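Local coordinates for Pyrimidine/purine nucleoside phosphorylase (PDB 3HQX), which probably catalyses the reversible phosphorolysis of diverse purine and pyrimidine nucleosides, releasing the free base and D-ribose 1-phosphate, at residues C68-S78 with N92-D100; Y21-H29 with G42-F53. All coordinates share one frame; numbering follows the deposited sequence.

Interaction 1. Residues C68-S78 with N92-D100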
ATOM      1  N   CYS A  68      10.923 -13.913   2.154  1.00  5.07           N
ATOM      2  CA  CYS A  68      11.279 -13.337   3.475  1.00  5.94           C
ATOM      3  C   CYS A  68      11.856 -14.398   4.378  1.00  7.04           C
ATOM      4  O   CYS A  68      11.686 -15.578   4.158  1.00  6.03           O
ATOM      5  CB  CYS A  68      10.066 -12.659   4.172  1.00  5.68           C
ATOM      6  SG  CYS A  68       8.693 -13.742   4.475  1.00  7.69           S
ATOM      7  N   ARG A  69      12.513 -13.943   5.426  1.00  7.32           N
ATOM      8  CA  ARG A  69      12.953 -14.794   6.526  1.00  8.10           C
ATOM      9  C   ARG A  69      12.310 -14.310   7.809  1.00  8.31           C
ATOM     10  O   ARG A  69      12.304 -13.112   8.081  1.00  8.45           O
ATOM     11  CB  ARG A  69      14.481 -14.809   6.596  1.00  8.66           C
ATOM     12  CG  ARG A  69      15.038 -15.687   5.513  1.00  9.32           C
ATOM     13  CD  ARG A  69      16.527 -15.665   5.388  1.00 16.60           C
ATOM     14  NE  ARG A  69      17.039 -16.581   4.372  1.00 18.69           N
ATOM     15  CZ  ARG A  69      17.115 -16.326   3.064  1.00 24.68           C
ATOM     16  NH1 ARG A  69      16.594 -15.182   2.521  1.00 26.21           N
ATOM     17  NH2 ARG A  69      17.648 -17.265   2.276  1.00 25.41           N
ATOM     18  N   VAL A  70      11.752 -15.241   8.564  1.00  8.18           N
ATOM     19  CA  VAL A  70      10.957 -14.897   9.749  1.00  8.17           C
ATOM     20  C   VAL A  70      11.353 -15.750  10.928  1.00  8.87           C
ATOM     21  O   VAL A  70      11.519 -16.951  10.791  1.00  7.44           O
ATOM     22  CB  VAL A  70       9.439 -15.127   9.495  1.00  9.43           C
ATOM     23  CG1 VAL A  70       8.649 -14.624  10.656  1.00  8.86           C
ATOM     24  CG2 VAL A  70       8.999 -14.386   8.247  1.00 10.33           C
ATOM     25  N   LYS A  71      11.441 -15.117  12.099  1.00  9.53           N
ATOM     26  CA  LYS A  71      11.542 -15.844  13.358  1.00 10.71           C
ATOM     27  C   LYS A  71      10.234 -15.665  14.056  1.00 10.35           C
ATOM     28  O   LYS A  71       9.845 -14.503  14.416  1.00  9.95           O
ATOM     29  CB  LYS A  71      12.616 -15.264  14.254  1.00 11.22           C
ATOM     30  CG  LYS A  71      13.981 -15.567  13.790  1.00 14.14           C
ATOM     31  CD  LYS A  71      14.974 -15.198  14.855  1.00 17.89           C
ATOM     32  CE  LYS A  71      16.365 -15.676  14.486  1.00 21.49           C
ATOM     33  NZ  LYS A  71      16.909 -15.069  13.227  1.00 22.18           N
ATOM     34  N   ILE A  72       9.564 -16.795  14.269  1.00 11.50           N
ATOM     35  CA  ILE A  72       8.227 -16.810  14.846  1.00 12.50           C
ATOM     36  C   ILE A  72       8.250 -17.138  16.324  1.00 13.31           C
ATOM     37  O   ILE A  72       8.867 -18.156  16.746  1.00 12.94           O
ATOM     38  CB  ILE A  72       7.320 -17.835  14.147  1.00 12.48           C
ATOM     39  CG1 ILE A  72       7.230 -17.507  12.649  1.00 12.46           C
ATOM     40  CG2 ILE A  72       5.947 -17.813  14.761  1.00 13.46           C
ATOM     41  CD1 ILE A  72       6.616 -18.638  11.794  1.00 13.52           C
ATOM     42  N   ALA A  73       7.533 -16.325  17.094  1.00 13.65           N
ATOM     43  CA  ALA A  73       7.310 -16.625  18.494  1.00 15.82           C
ATOM     44  C   ALA A  73       8.681 -16.676  19.157  1.00 17.24           C
ATOM     45  O   ALA A  73       9.477 -15.733  18.970  1.00 17.67           O
ATOM     46  CB  ALA A  73       6.519 -17.937  18.638  1.00 15.23           C
ATOM     47  N   ASP A  74       8.991 -17.743  19.905  1.00 19.98           N
ATOM     48  CA  ASP A  74      10.313 -17.858  20.521  1.00 21.32           C
ATOM     49  C   ASP A  74      11.247 -18.823  19.787  1.00 22.28           C
ATOM     50  O   ASP A  74      12.157 -19.386  20.389  1.00 22.46           O
ATOM     51  CB  ASP A  74      10.172 -18.217  22.014  1.00 22.01           C
ATOM     52  CG  ASP A  74       9.689 -17.021  22.856  1.00 24.09           C
ATOM     53  OD1 ASP A  74       9.224 -16.016  22.254  1.00 28.84           O
ATOM     54  OD2 ASP A  74       9.775 -17.076  24.107  1.00 27.10           O
ATOM     55  N   SER A  75      11.048 -18.999  18.480  1.00 22.69           N
ATOM     56  CA  SER A  75      12.012 -19.729  17.668  1.00 22.93           C
ATOM     57  C   SER A  75      13.304 -18.933  17.563  1.00 22.70           C
ATOM     58  O   SER A  75      13.281 -17.711  17.563  1.00 22.16           O
ATOM     59  CB  SER A  75      11.474 -19.986  16.259  1.00 23.66           C
ATOM     60  OG  SER A  75      12.539 -20.418  15.409  1.00 25.72           O
ATOM     61  N   THR A  76      14.414 -19.648  17.399  1.00 22.67           N
ATOM     62  CA  THR A  76      15.755 -19.052  17.359  1.00 22.02           C
ATOM     63  C   THR A  76      16.468 -19.070  15.982  1.00 21.67           C
ATOM     64  O   THR A  76      17.514 -18.429  15.813  1.00 22.10           O
ATOM     65  CB  THR A  76      16.652 -19.715  18.428  1.00 22.21           C
ATOM     66  OG1 THR A  76      16.532 -21.138  18.336  1.00 21.83           O
ATOM     67  CG2 THR A  76      16.189 -19.279  19.801  1.00 22.95           C
ATOM     68  N   GLU A  77      15.943 -19.795  15.001  1.00 20.70           N
ATOM     69  CA  GLU A  77      16.447 -19.631  13.636  1.00 20.09           C
ATOM     70  C   GLU A  77      15.288 -19.197  12.722  1.00 18.07           C
ATOM     71  O   GLU A  77      14.099 -19.482  12.969  1.00 17.52           O
ATOM     72  CB  GLU A  77      17.189 -20.865  13.065  1.00 20.30           C
ATOM     73  CG  GLU A  77      18.736 -20.975  13.413  1.00 24.22           C
ATOM     74  CD  GLU A  77      19.459 -22.205  12.764  1.00 26.58           C
ATOM     75  OE1 GLU A  77      19.716 -22.206  11.534  1.00 28.36           O
ATOM     76  OE2 GLU A  77      19.805 -23.160  13.495  1.00 30.03           O
ATOM     77  N   SER A  78      15.696 -18.433  11.710  1.00 17.18           N
ATOM     78  CA  SER A  78      14.831 -17.871  10.724  1.00 16.21           C
ATOM     79  C   SER A  78      14.344 -19.000   9.850  1.00 14.59           C
ATOM     80  O   SER A  78      15.078 -19.980   9.588  1.00 14.79           O
ATOM     81  CB  SER A  78      15.575 -16.885   9.820  1.00 16.47           C
ATOM     82  OG  SER A  78      15.454 -15.552  10.276  1.00 22.93           O
ATOM     83  N   ASN A  92      -1.232 -13.569  21.130  1.00 13.48           N
ATOM     84  CA  ASN A  92      -0.365 -13.103  22.210  1.00 15.53           C
ATOM     85  C   ASN A  92       1.102 -13.423  22.002  1.00 14.92           C
ATOM     86  O   ASN A  92       1.791 -13.800  22.912  1.00 15.85           O
ATOM     87  CB  ASN A  92      -0.835 -13.646  23.550  1.00 16.08           C
ATOM     88  CG  ASN A  92      -2.239 -13.238  23.881  1.00 19.12           C
ATOM     89  OD1 ASN A  92      -2.683 -12.128  23.552  1.00 21.11           O
ATOM     90  ND2 ASN A  92      -2.952 -14.126  24.571  1.00 24.87           N
ATOM     91  N   SER A  93       1.575 -13.280  20.779  1.00 14.19           N
ATOM     92  CA  SER A  93       2.936 -13.631  20.460  1.00 14.39           C
ATOM     93  C   SER A  93       3.504 -12.547  19.542  1.00 14.13           C
ATOM     94  O   SER A  93       3.051 -11.383  19.607  1.00 13.78           O
ATOM     95  CB  SER A  93       2.948 -15.024  19.808  1.00 14.45           C
ATOM     96  OG  SER A  93       4.259 -15.536  19.674  1.00 16.07           O
ATOM     97  N   LEU A  94       4.502 -12.922  18.746  1.00 12.92           N
ATOM     98  CA  LEU A  94       5.217 -12.005  17.864  1.00 13.03           C
ATOM     99  C   LEU A  94       5.971 -12.750  16.771  1.00 12.57           C
ATOM    100  O   LEU A  94       6.170 -13.976  16.827  1.00 11.07           O
ATOM    101  CB  LEU A  94       6.228 -11.140  18.635  1.00 13.71           C
ATOM    102  CG  LEU A  94       7.491 -11.734  19.275  1.00 13.86           C
ATOM    103  CD1 LEU A  94       8.492 -12.080  18.302  1.00 17.19           C
ATOM    104  CD2 LEU A  94       8.122 -10.724  20.232  1.00 14.40           C
ATOM    105  N   PHE A  95       6.392 -11.982  15.782  1.00 12.11           N
ATOM    106  CA  PHE A  95       7.288 -12.466  14.749  1.00 11.30           C
ATOM    107  C   PHE A  95       8.199 -11.342  14.296  1.00  9.57           C
ATOM    108  O   PHE A  95       7.840 -10.183  14.435  1.00 10.94           O
ATOM    109  CB  PHE A  95       6.513 -13.144  13.592  1.00 11.33           C
ATOM    110  CG  PHE A  95       5.685 -12.224  12.728  1.00 10.57           C
ATOM    111  CD1 PHE A  95       6.215 -11.719  11.570  1.00  8.99           C
ATOM    112  CD2 PHE A  95       4.396 -11.912  13.034  1.00 11.30           C
ATOM    113  CE1 PHE A  95       5.478 -10.954  10.713  1.00 10.19           C
ATOM    114  CE2 PHE A  95       3.641 -11.135  12.157  1.00 10.49           C
ATOM    115  CZ  PHE A  95       4.205 -10.648  11.014  1.00  9.74           C
ATOM    116  N   LYS A  96       9.372 -11.707  13.782  1.00  8.82           N
ATOM    117  CA  LYS A  96      10.385 -10.769  13.328  1.00  9.36           C
ATOM    118  C   LYS A  96      10.726 -11.142  11.911  1.00  9.51           C
ATOM    119  O   LYS A  96      11.086 -12.289  11.663  1.00  9.53           O
ATOM    120  CB  LYS A  96      11.632 -10.844  14.197  1.00  8.98           C
ATOM    121  CG  LYS A  96      11.362 -10.646  15.704  1.00 11.60           C
ATOM    122  CD  LYS A  96      12.657 -10.551  16.512  1.00 15.79           C
ATOM    123  CE  LYS A  96      12.359 -10.109  17.902  1.00 20.15           C
ATOM    124  NZ  LYS A  96      11.216 -10.903  18.433  1.00 22.96           N
ATOM    125  N   ILE A  97      10.555 -10.193  10.996  1.00  8.79           N
ATOM    126  CA  ILE A  97      10.570 -10.458   9.588  1.00  9.11           C
ATOM    127  C   ILE A  97      11.607  -9.580   8.888  1.00  8.58           C
ATOM    128  O   ILE A  97      11.781  -8.384   9.221  1.00  8.63           O
ATOM    129  CB  ILE A  97       9.153 -10.293   8.988  1.00  9.07           C
ATOM    130  CG1 ILE A  97       9.108 -10.699   7.497  1.00  9.30           C
ATOM    131  CG2 ILE A  97       8.643  -8.849   9.164  1.00  9.84           C
ATOM    132  CD1 ILE A  97       7.659 -11.034   6.985  1.00  8.02           C
ATOM    133  N   GLU A  98      12.316 -10.184   7.947  1.00  8.85           N
ATOM    134  CA  GLU A  98      13.284  -9.457   7.107  1.00  9.34           C
ATOM    135  C   GLU A  98      13.052  -9.814   5.637  1.00  7.91           C
ATOM    136  O   GLU A  98      12.627 -10.925   5.310  1.00  6.28           O
ATOM    137  CB  GLU A  98      14.746  -9.690   7.566  1.00 11.15           C
ATOM    138  CG  GLU A  98      15.010 -11.038   8.072  1.00 16.36           C
ATOM    139  CD  GLU A  98      16.405 -11.214   8.664  1.00 19.72           C
ATOM    140  OE1 GLU A  98      16.762 -10.538   9.636  1.00 24.44           O
ATOM    141  OE2 GLU A  98      17.133 -12.045   8.147  1.00 23.12           O
ATOM    142  N   THR A  99      13.359  -8.865   4.762  1.00  8.52           N
ATOM    143  CA  THR A  99      13.287  -9.104   3.353  1.00  8.13           C
ATOM    144  C   THR A  99      14.283  -8.240   2.606  1.00  8.73           C
ATOM    145  O   THR A  99      14.632  -7.161   3.099  1.00 10.43           O
ATOM    146  CB  THR A  99      11.839  -8.831   2.813  1.00  8.65           C
ATOM    147  OG1 THR A  99      11.802  -9.207   1.439  1.00  8.38           O
ATOM    148  CG2 THR A  99      11.412  -7.344   3.018  1.00  9.01           C
ATOM    149  N   ASP A 100      14.768  -8.722   1.469  1.00  7.26           N
ATOM    150  CA  ASP A 100      15.744  -7.955   0.622  1.00  8.26           C
ATOM    151  C   ASP A 100      15.091  -7.331  -0.625  1.00  7.90           C
ATOM    152  O   ASP A 100      15.743  -6.630  -1.420  1.00  7.84           O
ATOM    153  CB  ASP A 100      16.891  -8.877   0.169  1.00  8.52           C
ATOM    154  CG  ASP A 100      17.714  -9.414   1.331  1.00 12.55           C
ATOM    155  OD1 ASP A 100      17.817  -8.729   2.375  1.00 15.44           O
ATOM    156  OD2 ASP A 100      18.283 -10.527   1.176  1.00 19.50           O
TER
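V70 packs between F95 and I97 where strands 68-72 and 94-98 pair antiparallel. They are the central strands of the four-stranded sheet of this cupin-type beta fold. V70 is a non-hydrogen-bonded partner of I97. Its CB lies 3.9 Å from K96 O. CG1 stands anti to the backbone N (chi1 -174°), which turns it to F95; it comes within 3.9 Å of F95 CD1, oblique to the ring, and 3.5 Å from K96 O. CG2 takes the other direction and touches CG1 and CD1 of I97. C68 SG meets I97 CD1, so a buried row runs from C68 through I97 and V70 to F95. F87 and F53 both meet the F95 ring, and F81 packs on C68 and V70.

Four of the five backbone hydrogen bonds form two closed pairs, R69 with E98 and K71 with K96. The hydrogen bond from E98 N to R69 O is nearly in line with the carbonyl. The side chains of these residues lie on the other face, more polar and more open. There E98 CG lies 3.4 Å from R69 O. The R69 chain runs extended from CG to NE, away from E98, and its NH1 forms a salt bridge with E67. K71 NZ makes a weak hydrogen bond to S78 OG.

A type II' turn from I72 to S75 starts at the last bridge, I72 with F95. Within it, A73 N gives L94 O a fifth hydrogen bond of 2.7 Å, the donor lying 20° out of the carbonyl plane. S93 OG comes 3.4 Å from A73 CA.

Interaction 2. Residues Y21-H29 with G42-F53; sequences YFGGLCISH and GVILPTEQPLTF
The F22 ring is wedged against L51 and F53. L51 sits over one face: its CB is 3.9 Å from the ring centroid and close to the normal, a CH-pi contact. Its two methyls spread along the same ring, CD1 to F22 CD2 and CD2 to F22 CD1. The edge of F22 points at the face of F53 in an offset edge-to-face pair. The planes stand at 78°, and F22 CE2 comes 3.4 Å from F53 CZ. T52 O lies at the F22 edge, near its plane. C26 SG, anti to its own N (chi1 -177°), reaches the edge of F53, 3.8 Å from F53 CZ.

Strands 26-29 and 42-44 belong to an antiparallel beta hairpin of the larger sheet. Opposite Y21, the pair L25 and C26 forms a classic beta bulge. I27 and V43 exchange two backbone hydrogen bonds, and L45 N adds a third to L25 O at 2.8 Å. On the face of I27 and V43, I27 packs on V43 of the second subunit. The I27 and L45 side chains cross obliquely, their CD1 atoms 4.0 Å apart. L25 CB touches L51 CD1, while L25 CD2 touches L45 CB and lies 3.5 Å from P46 O.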
ATOM      1  N   TYR A  21       4.274   1.752   9.167  1.00  7.49           N
ATOM      2  CA  TYR A  21       5.174   1.545  10.312  1.00  6.44           C
ATOM      3  C   TYR A  21       6.602   1.461   9.868  1.00  7.92           C
ATOM      4  O   TYR A  21       6.926   1.440   8.669  1.00  7.44           O
ATOM      5  CB  TYR A  21       4.790   0.265  11.116  1.00  7.54           C
ATOM      6  CG  TYR A  21       3.323   0.291  11.511  1.00  7.93           C
ATOM      7  CD1 TYR A  21       2.886   1.138  12.506  1.00  8.13           C
ATOM      8  CD2 TYR A  21       2.382  -0.545  10.910  1.00  7.46           C
ATOM      9  CE1 TYR A  21       1.563   1.208  12.870  1.00  8.36           C
ATOM     10  CE2 TYR A  21       1.058  -0.430  11.243  1.00  9.00           C
ATOM     11  CZ  TYR A  21       0.656   0.442  12.238  1.00  8.51           C
ATOM     12  OH  TYR A  21      -0.667   0.513  12.582  1.00  7.59           O
ATOM     13  N   PHE A  22       7.464   1.490  10.899  1.00  9.38           N
ATOM     14  CA  PHE A  22       8.929   1.328  10.746  1.00 10.40           C
ATOM     15  C   PHE A  22       9.507   2.362   9.796  1.00 12.45           C
ATOM     16  O   PHE A  22      10.389   2.056   8.950  1.00 13.56           O
ATOM     17  CB  PHE A  22       9.306  -0.062  10.297  1.00 10.50           C
ATOM     18  CG  PHE A  22       8.645  -1.170  11.084  1.00 11.60           C
ATOM     19  CD1 PHE A  22       9.105  -1.527  12.355  1.00 18.51           C
ATOM     20  CD2 PHE A  22       7.589  -1.871  10.530  1.00 15.26           C
ATOM     21  CE1 PHE A  22       8.471  -2.565  13.057  1.00 16.94           C
ATOM     22  CE2 PHE A  22       6.966  -2.875  11.239  1.00 20.00           C
ATOM     23  CZ  PHE A  22       7.417  -3.213  12.487  1.00 17.08           C
ATOM     24  N   GLY A  23       8.982   3.573   9.916  1.00 11.55           N
ATOM     25  CA  GLY A  23       9.510   4.718   9.170  1.00 13.23           C
ATOM     26  C   GLY A  23       9.302   4.559   7.676  1.00 13.09           C
ATOM     27  O   GLY A  23      10.131   5.039   6.894  1.00 13.64           O
ATOM     28  N   GLY A  24       8.229   3.837   7.301  1.00 11.40           N
ATOM     29  CA  GLY A  24       7.811   3.613   5.934  1.00 11.73           C
ATOM     30  C   GLY A  24       8.221   2.278   5.333  1.00 11.21           C
ATOM     31  O   GLY A  24       8.144   2.074   4.108  1.00 16.53           O
ATOM     32  N   LEU A  25       8.694   1.355   6.161  1.00  9.08           N
ATOM     33  CA  LEU A  25       9.025   0.025   5.625  1.00  7.01           C
ATOM     34  C   LEU A  25       7.871  -0.968   5.595  1.00  7.44           C
ATOM     35  O   LEU A  25       7.980  -1.973   4.891  1.00  8.99           O
ATOM     36  CB  LEU A  25      10.168  -0.626   6.403  1.00  6.23           C
ATOM     37  CG  LEU A  25      11.483   0.099   6.266  1.00  5.67           C
ATOM     38  CD1 LEU A  25      12.466  -0.525   7.235  1.00  8.95           C
ATOM     39  CD2 LEU A  25      11.992   0.055   4.814  1.00  9.32           C
ATOM     40  N   CYS A  26       6.792  -0.705   6.302  1.00  6.95           N
ATOM     41  CA  CYS A  26       5.572  -1.534   6.159  1.00  7.50           C
ATOM     42  C   CYS A  26       4.379  -0.632   5.906  1.00  7.00           C
ATOM     43  O   CYS A  26       4.129   0.290   6.675  1.00  7.40           O
ATOM     44  CB  CYS A  26       5.337  -2.366   7.402  1.00  8.15           C
ATOM     45  SG  CYS A  26       3.913  -3.463   7.278  1.00 12.21           S
ATOM     46  N   ILE A  27       3.664  -0.882   4.800  1.00  6.02           N
ATOM     47  CA  ILE A  27       2.513  -0.084   4.369  1.00  6.32           C
ATOM     48  C   ILE A  27       1.340  -1.046   4.049  1.00  6.96           C
ATOM     49  O   ILE A  27       1.497  -1.954   3.270  1.00  6.81           O
ATOM     50  CB  ILE A  27       2.848   0.705   3.113  1.00  6.97           C
ATOM     51  CG1 ILE A  27       4.134   1.557   3.264  1.00  8.22           C
ATOM     52  CG2 ILE A  27       1.630   1.577   2.675  1.00  8.61           C
ATOM     53  CD1 ILE A  27       5.491   0.810   2.810  1.00 15.85           C
ATOM     54  N   SER A  28       0.207  -0.834   4.695  1.00  6.72           N
ATOM     55  CA  SER A  28      -0.911  -1.756   4.507  1.00  8.27           C
ATOM     56  C   SER A  28      -2.255  -1.056   4.500  1.00  7.30           C
ATOM     57  O   SER A  28      -2.370   0.085   4.970  1.00  8.81           O
ATOM     58  CB  SER A  28      -0.868  -2.868   5.519  1.00  8.24           C
ATOM     59  OG  SER A  28      -1.134  -2.425   6.835  1.00 11.14           O
ATOM     60  N   HIS A  29      -3.248  -1.754   4.001  1.00  6.80           N
ATOM     61  CA  HIS A  29      -4.666  -1.335   4.081  1.00  7.07           C
ATOM     62  C   HIS A  29      -5.518  -2.486   4.593  1.00  7.83           C
ATOM     63  O   HIS A  29      -5.176  -3.668   4.422  1.00  7.56           O
ATOM     64  CB  HIS A  29      -5.191  -0.947   2.727  1.00  7.65           C
ATOM     65  CG  HIS A  29      -4.579   0.325   2.180  1.00  6.47           C
ATOM     66  ND1 HIS A  29      -3.368   0.316   1.537  1.00  8.10           N
ATOM     67  CD2 HIS A  29      -5.022   1.607   2.140  1.00  6.04           C
ATOM     68  CE1 HIS A  29      -3.079   1.554   1.137  1.00  8.43           C
ATOM     69  NE2 HIS A  29      -4.063   2.359   1.495  1.00  9.28           N
ATOM     70  N   GLY A  42      -0.793  -5.873   2.475  1.00  7.03           N
ATOM     71  CA  GLY A  42       0.360  -5.027   2.809  1.00  8.03           C
ATOM     72  C   GLY A  42       1.612  -5.290   1.994  1.00  7.14           C
ATOM     73  O   GLY A  42       1.676  -6.261   1.236  1.00  5.42           O
ATOM     74  N   VAL A  43       2.568  -4.372   2.182  1.00  6.22           N
ATOM     75  CA  VAL A  43       3.861  -4.403   1.546  1.00  7.00           C
ATOM     76  C   VAL A  43       4.896  -4.160   2.647  1.00  5.48           C
ATOM     77  O   VAL A  43       4.717  -3.286   3.512  1.00  7.01           O
ATOM     78  CB  VAL A  43       3.968  -3.335   0.444  1.00  8.51           C
ATOM     79  CG1 VAL A  43       5.430  -3.220  -0.066  1.00 12.17           C
ATOM     80  CG2 VAL A  43       2.956  -3.643  -0.702  1.00  7.27           C
ATOM     81  N   ILE A  44       5.938  -4.952   2.605  1.00  7.31           N
ATOM     82  CA  ILE A  44       7.156  -4.697   3.402  1.00  6.27           C
ATOM     83  C   ILE A  44       8.247  -4.419   2.382  1.00  6.30           C
ATOM     84  O   ILE A  44       8.469  -5.207   1.443  1.00  7.30           O
ATOM     85  CB  ILE A  44       7.557  -5.877   4.285  1.00  6.82           C
ATOM     86  CG1 ILE A  44       6.499  -6.084   5.364  1.00  8.49           C
ATOM     87  CG2 ILE A  44       8.937  -5.572   4.986  1.00  6.96           C
ATOM     88  CD1 ILE A  44       6.713  -7.272   6.236  1.00  8.54           C
ATOM     89  N   LEU A  45       8.950  -3.304   2.586  1.00  7.83           N
ATOM     90  CA  LEU A  45      10.053  -2.917   1.739  1.00  8.33           C
ATOM     91  C   LEU A  45      11.368  -3.449   2.305  1.00  8.26           C
ATOM     92  O   LEU A  45      11.414  -3.824   3.444  1.00  8.91           O
ATOM     93  CB  LEU A  45      10.080  -1.408   1.669  1.00  9.86           C
ATOM     94  CG  LEU A  45       8.903  -0.695   1.032  1.00 10.88           C
ATOM     95  CD1 LEU A  45       9.129   0.800   1.122  1.00 12.12           C
ATOM     96  CD2 LEU A  45       8.776  -1.123  -0.403  1.00 11.98           C
ATOM     97  N   PRO A  46      12.412  -3.495   1.489  1.00  8.55           N
ATOM     98  CA  PRO A  46      13.675  -4.100   1.922  1.00  9.07           C
ATOM     99  C   PRO A  46      14.166  -3.540   3.250  1.00 10.04           C
ATOM    100  O   PRO A  46      14.149  -2.322   3.485  1.00  9.95           O
ATOM    101  CB  PRO A  46      14.614  -3.807   0.747  1.00  9.27           C
ATOM    102  CG  PRO A  46      13.737  -3.758  -0.385  1.00  9.97           C
ATOM    103  CD  PRO A  46      12.461  -3.119   0.083  1.00  8.89           C
ATOM    104  N   THR A  47      14.553  -4.446   4.143  1.00 10.59           N
ATOM    105  CA  THR A  47      14.828  -4.121   5.542  1.00 11.83           C
ATOM    106  C   THR A  47      16.347  -4.249   5.752  1.00 12.35           C
ATOM    107  O   THR A  47      17.003  -4.974   5.002  1.00 14.63           O
ATOM    108  CB  THR A  47      14.146  -5.141   6.510  1.00 11.66           C
ATOM    109  OG1 THR A  47      14.543  -6.474   6.164  1.00 14.47           O
ATOM    110  CG2 THR A  47      12.645  -5.079   6.499  1.00 10.71           C
ATOM    111  N   GLU A  48      16.883  -3.530   6.700  1.00 13.61           N
ATOM    112  CA  GLU A  48      18.280  -3.749   7.118  1.00 14.91           C
ATOM    113  C   GLU A  48      18.340  -4.603   8.348  1.00 15.46           C
ATOM    114  O   GLU A  48      19.234  -5.363   8.488  1.00 17.72           O
ATOM    115  CB  GLU A  48      19.023  -2.437   7.376  1.00 16.00           C
ATOM    116  CG  GLU A  48      19.545  -1.794   6.145  1.00 20.06           C
ATOM    117  CD  GLU A  48      20.359  -0.569   6.467  1.00 26.19           C
ATOM    118  OE1 GLU A  48      20.883   0.045   5.549  1.00 26.60           O
ATOM    119  OE2 GLU A  48      20.471  -0.227   7.660  1.00 31.09           O
ATOM    120  N   GLN A  49      17.385  -4.451   9.245  1.00 15.52           N
ATOM    121  CA  GLN A  49      17.285  -5.259  10.453  1.00 14.58           C
ATOM    122  C   GLN A  49      15.848  -5.768  10.492  1.00 14.21           C
ATOM    123  O   GLN A  49      14.952  -5.163   9.828  1.00 14.13           O
ATOM    124  CB  GLN A  49      17.564  -4.459  11.725  1.00 15.45           C
ATOM    125  CG  GLN A  49      18.929  -3.741  11.777  1.00 14.41           C
ATOM    126  CD  GLN A  49      20.119  -4.705  11.697  1.00 15.29           C
ATOM    127  OE1 GLN A  49      20.111  -5.783  12.320  1.00 11.31           O
ATOM    128  NE2 GLN A  49      21.147  -4.316  10.915  1.00 10.96           N
ATOM    129  N   PRO A  50      15.617  -6.872  11.228  1.00 13.36           N
ATOM    130  CA  PRO A  50      14.269  -7.429  11.325  1.00 12.88           C
ATOM    131  C   PRO A  50      13.241  -6.489  11.909  1.00 12.36           C
ATOM    132  O   PRO A  50      13.558  -5.680  12.842  1.00 11.99           O
ATOM    133  CB  PRO A  50      14.430  -8.659  12.214  1.00 12.96           C
ATOM    134  CG  PRO A  50      15.882  -9.003  12.144  1.00 14.49           C
ATOM    135  CD  PRO A  50      16.584  -7.669  12.005  1.00 14.31           C
ATOM    136  N   LEU A  51      12.030  -6.583  11.343  1.00 10.10           N
ATOM    137  CA  LEU A  51      10.896  -5.839  11.818  1.00  9.85           C
ATOM    138  C   LEU A  51      10.034  -6.702  12.748  1.00  9.88           C
ATOM    139  O   LEU A  51       9.646  -7.817  12.378  1.00 11.02           O
ATOM    140  CB  LEU A  51      10.075  -5.335  10.638  1.00 10.29           C
ATOM    141  CG  LEU A  51      10.879  -4.603   9.569  1.00 12.01           C
ATOM    142  CD1 LEU A  51       9.813  -4.185   8.521  1.00 11.24           C
ATOM    143  CD2 LEU A  51      11.691  -3.392  10.171  1.00  9.92           C
ATOM    144  N   THR A  52       9.692  -6.186  13.934  1.00  9.84           N
ATOM    145  CA  THR A  52       8.901  -6.962  14.919  1.00  9.45           C
ATOM    146  C   THR A  52       7.437  -6.586  14.848  1.00 10.23           C
ATOM    147  O   THR A  52       7.096  -5.411  15.000  1.00 10.96           O
ATOM    148  CB  THR A  52       9.411  -6.837  16.417  1.00 10.43           C
ATOM    149  OG1 THR A  52      10.790  -7.244  16.530  1.00 11.18           O
ATOM    150  CG2 THR A  52       8.629  -7.739  17.330  1.00  9.72           C
ATOM    151  N   PHE A  53       6.564  -7.593  14.680  1.00  7.95           N
ATOM    152  CA  PHE A  53       5.138  -7.430  14.845  1.00  9.63           C
ATOM    153  C   PHE A  53       4.643  -8.279  15.968  1.00 10.29           C
ATOM    154  O   PHE A  53       5.160  -9.400  16.169  1.00 10.11           O
ATOM    155  CB  PHE A  53       4.423  -7.888  13.590  1.00 10.26           C
ATOM    156  CG  PHE A  53       4.734  -7.070  12.386  1.00  9.93           C
ATOM    157  CD1 PHE A  53       3.989  -5.960  12.117  1.00 13.73           C
ATOM    158  CD2 PHE A  53       5.801  -7.388  11.563  1.00  9.26           C
ATOM    159  CE1 PHE A  53       4.272  -5.206  10.993  1.00 14.83           C
ATOM    160  CE2 PHE A  53       6.074  -6.661  10.474  1.00  7.98           C
ATOM    161  CZ  PHE A  53       5.309  -5.584  10.170  1.00 14.13           C
TER

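How the interactions relate
Interaction 2 is mostly buried and spans both sheets of the fold. Its hairpin belongs to the six-stranded sheet, and residues 51-53 to the four-stranded one. Interaction 1 lies wholly within the four-stranded sheet and is only partly buried. They meet where strand 51-54 runs beside strand 94-98, with probable backbone hydrogen bonds from L51 N to I97 O and from F95 N to F53 O. The rings of F53 and F95 also meet. Interaction 1 has one apolar face and one face of charged side chains. Interaction 2 relies more on aromatic and aliphatic packing, and its hairpin touches the second subunit, which the segments of interaction 1 do not.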